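Local structure of ALDH21) (Physcomitrella patens subsp. patens, 5MZ5) at residues 394-399 and 416-421. The protein oxidises succinic semialdehyde to succinate, using NADP(+) as the electron acceptor. Numbering follows the deposited sequence.
Sequences AFIEPT and FGPVVL
Thr399 and Val419 pair where two parallel strands of a beta-alpha-beta unit begin to run together, in the catalytic domain of the aldehyde dehydrogenase fold. As is usual in parallel pairing, Thr399 bonds to the residues before and after its partner Val419: the N-H of Thr399 points almost straight at Pro418 O (N to O 2.8 Å, 171° at the hydrogen), and Thr399 O takes the N-H of Val420 (O to N 2.9 Å). Val419 CA adds a C-H...O contact to Thr399 O at 3.4 Å. On the sheet face shared by Thr399 and Val419, Thr399 CB meets Val419 CG2. The threonine hydroxyl lies beside its backbone N (chi1 -51°), from where Thr399 OG1 donates back to Glu397 O at 2.7 Å, rising above the carbonyl plane. Ahead of the paired residues the Pro418 ring lies against Ile396, Pro418 CG being 3.5 Å from Ile396 O. Pro418 centres an inverse gamma turn, closed by Val419 N bonding to Gly417 O at 2.8 Å, and its ring crosses the Ile396 side chain at about a right angle. The CG2 branch of Ile396, anti to the backbone N, touches ring atom CG of Pro418 at 3.8 Å. Ile396 and Val419 both pack on Ile371 of helix 365-380, whereas Pro398, Pro418 and Val420 meet Phe313 of helix 301-313. Leu421 bonds through its backbone to Gln324 and Leu326, placing strand 419-425 between strands 395-402 and 323-329.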
ATOM      1  N   ALA A 394      12.477  37.560  31.540  1.00 32.41           N
ATOM      2  CA  ALA A 394      12.450  36.465  30.565  1.00 31.92           C
ATOM      3  C   ALA A 394      11.372  36.701  29.481  1.00 37.25           C
ATOM      4  O   ALA A 394      11.296  35.945  28.509  1.00 36.79           O
ATOM      5  CB  ALA A 394      12.231  35.129  31.267  1.00 32.14           C
ATOM      6  N   PHE A 395      10.567  37.768  29.636  1.00 34.72           N
ATOM      7  CA  PHE A 395       9.519  38.143  28.694  1.00 34.45           C
ATOM      8  C   PHE A 395      10.043  39.009  27.545  1.00 40.40           C
ATOM      9  O   PHE A 395      10.803  39.952  27.766  1.00 40.26           O
ATOM     10  CB  PHE A 395       8.383  38.894  29.411  1.00 35.66           C
ATOM     11  CG  PHE A 395       7.469  38.021  30.237  1.00 35.75           C
ATOM     12  CD1 PHE A 395       6.364  37.404  29.661  1.00 35.54           C
ATOM     13  CD2 PHE A 395       7.694  37.839  31.597  1.00 36.80           C
ATOM     14  CE1 PHE A 395       5.501  36.616  30.433  1.00 35.38           C
ATOM     15  CE2 PHE A 395       6.826  37.044  32.368  1.00 37.94           C
ATOM     16  CZ  PHE A 395       5.742  36.433  31.776  1.00 34.51           C
ATOM     17  N   ILE A 396       9.623  38.671  26.319  1.00 37.35           N
ATOM     18  CA  ILE A 396       9.903  39.406  25.088  1.00 37.09           C
ATOM     19  C   ILE A 396       8.542  39.762  24.537  1.00 38.83           C
ATOM     20  O   ILE A 396       7.697  38.877  24.349  1.00 39.20           O
ATOM     21  CB  ILE A 396      10.760  38.595  24.047  1.00 40.39           C
ATOM     22  CG1 ILE A 396      12.233  38.468  24.488  1.00 42.14           C
ATOM     23  CG2 ILE A 396      10.688  39.206  22.631  1.00 41.16           C
ATOM     24  CD1 ILE A 396      13.117  39.827  24.344  1.00 52.44           C
ATOM     25  N   GLU A 397       8.325  41.049  24.272  1.00 35.08           N
ATOM     26  CA  GLU A 397       7.080  41.538  23.677  1.00 34.48           C
ATOM     27  C   GLU A 397       6.889  40.917  22.280  1.00 35.32           C
ATOM     28  O   GLU A 397       7.889  40.709  21.576  1.00 33.63           O
ATOM     29  CB  GLU A 397       7.124  43.060  23.534  1.00 36.03           C
ATOM     30  CG  GLU A 397       6.874  43.794  24.828  1.00 42.54           C
ATOM     31  CD  GLU A 397       6.995  45.302  24.733  1.00 56.65           C
ATOM     32  OE1 GLU A 397       6.465  45.987  25.637  1.00 58.37           O
ATOM     33  OE2 GLU A 397       7.623  45.805  23.771  1.00 46.87           O
ATOM     34  N   PRO A 398       5.640  40.597  21.858  1.00 31.17           N
ATOM     35  CA  PRO A 398       5.458  40.090  20.475  1.00 29.59           C
ATOM     36  C   PRO A 398       5.925  41.198  19.513  1.00 33.59           C
ATOM     37  O   PRO A 398       5.532  42.362  19.643  1.00 32.25           O
ATOM     38  CB  PRO A 398       3.962  39.771  20.389  1.00 30.85           C
ATOM     39  CG  PRO A 398       3.334  40.524  21.489  1.00 35.91           C
ATOM     40  CD  PRO A 398       4.350  40.806  22.551  1.00 31.51           C
ATOM     41  N   THR A 399       6.895  40.856  18.665  1.00 31.52           N
ATOM     42  CA  THR A 399       7.593  41.788  17.791  1.00 31.62           C
ATOM     43  C   THR A 399       7.353  41.520  16.318  1.00 35.11           C
ATOM     44  O   THR A 399       7.289  40.369  15.905  1.00 34.36           O
ATOM     45  CB  THR A 399       9.103  41.712  18.120  1.00 37.31           C
ATOM     46  OG1 THR A 399       9.303  41.851  19.527  1.00 37.69           O
ATOM     47  CG2 THR A 399       9.938  42.740  17.376  1.00 35.50           C
ATOM     48  N   PHE A 416      13.545  31.545  17.396  1.00 32.31           N
ATOM     49  CA  PHE A 416      12.898  30.784  18.483  1.00 32.69           C
ATOM     50  C   PHE A 416      12.332  31.751  19.578  1.00 37.08           C
ATOM     51  O   PHE A 416      12.563  31.577  20.780  1.00 36.97           O
ATOM     52  CB  PHE A 416      13.889  29.735  19.054  1.00 34.37           C
ATOM     53  CG  PHE A 416      13.317  28.371  19.326  1.00 35.85           C
ATOM     54  CD1 PHE A 416      12.970  27.522  18.275  1.00 38.28           C
ATOM     55  CD2 PHE A 416      13.174  27.904  20.633  1.00 38.58           C
ATOM     56  CE1 PHE A 416      12.478  26.235  18.526  1.00 38.89           C
ATOM     57  CE2 PHE A 416      12.668  26.616  20.883  1.00 40.75           C
ATOM     58  CZ  PHE A 416      12.324  25.796  19.829  1.00 38.38           C
ATOM     59  N   GLY A 417      11.630  32.787  19.117  1.00 34.23           N
ATOM     60  CA  GLY A 417      11.055  33.838  19.951  1.00 33.61           C
ATOM     61  C   GLY A 417       9.860  34.487  19.288  1.00 35.18           C
ATOM     62  O   GLY A 417       9.574  34.191  18.118  1.00 33.12           O
ATOM     63  N   PRO A 418       9.123  35.380  19.994  1.00 30.47           N
ATOM     64  CA  PRO A 418       7.904  35.945  19.379  1.00 29.61           C
ATOM     65  C   PRO A 418       8.228  37.109  18.442  1.00 32.43           C
ATOM     66  O   PRO A 418       7.874  38.258  18.710  1.00 33.62           O
ATOM     67  CB  PRO A 418       7.044  36.324  20.596  1.00 31.19           C
ATOM     68  CG  PRO A 418       8.052  36.669  21.664  1.00 35.41           C
ATOM     69  CD  PRO A 418       9.300  35.855  21.387  1.00 31.00           C
ATOM     70  N   VAL A 419       8.943  36.796  17.351  1.00 26.63           N
ATOM     71  CA  VAL A 419       9.431  37.757  16.367  1.00 25.23           C
ATOM     72  C   VAL A 419       9.051  37.325  14.973  1.00 28.99           C
ATOM     73  O   VAL A 419       9.346  36.190  14.585  1.00 28.23           O
ATOM     74  CB  VAL A 419      10.969  38.030  16.476  1.00 27.45           C
ATOM     75  CG1 VAL A 419      11.387  39.205  15.579  1.00 27.54           C
ATOM     76  CG2 VAL A 419      11.394  38.294  17.912  1.00 26.54           C
ATOM     77  N   VAL A 420       8.425  38.247  14.214  1.00 26.82           N
ATOM     78  CA  VAL A 420       8.012  38.034  12.826  1.00 27.26           C
ATOM     79  C   VAL A 420       8.672  39.063  11.914  1.00 32.07           C
ATOM     80  O   VAL A 420       8.594  40.265  12.169  1.00 30.96           O
ATOM     81  CB  VAL A 420       6.467  38.017  12.649  1.00 31.00           C
ATOM     82  CG1 VAL A 420       6.071  37.870  11.176  1.00 30.27           C
ATOM     83  CG2 VAL A 420       5.830  36.909  13.482  1.00 30.11           C
ATOM     84  N   LEU A 421       9.323  38.578  10.848  1.00 30.19           N
ATOM     85  CA  LEU A 421       9.953  39.429   9.847  1.00 30.32           C
ATOM     86  C   LEU A 421       9.024  39.575   8.656  1.00 35.21           C
ATOM     87  O   LEU A 421       8.752  38.600   7.962  1.00 35.06           O
ATOM     88  CB  LEU A 421      11.332  38.911   9.423  1.00 30.17           C
ATOM     89  CG  LEU A 421      12.382  38.726  10.522  1.00 34.90           C
ATOM     90  CD1 LEU A 421      13.732  38.570   9.924  1.00 35.61           C
ATOM     91  CD2 LEU A 421      12.402  39.888  11.504  1.00 34.39           C
TER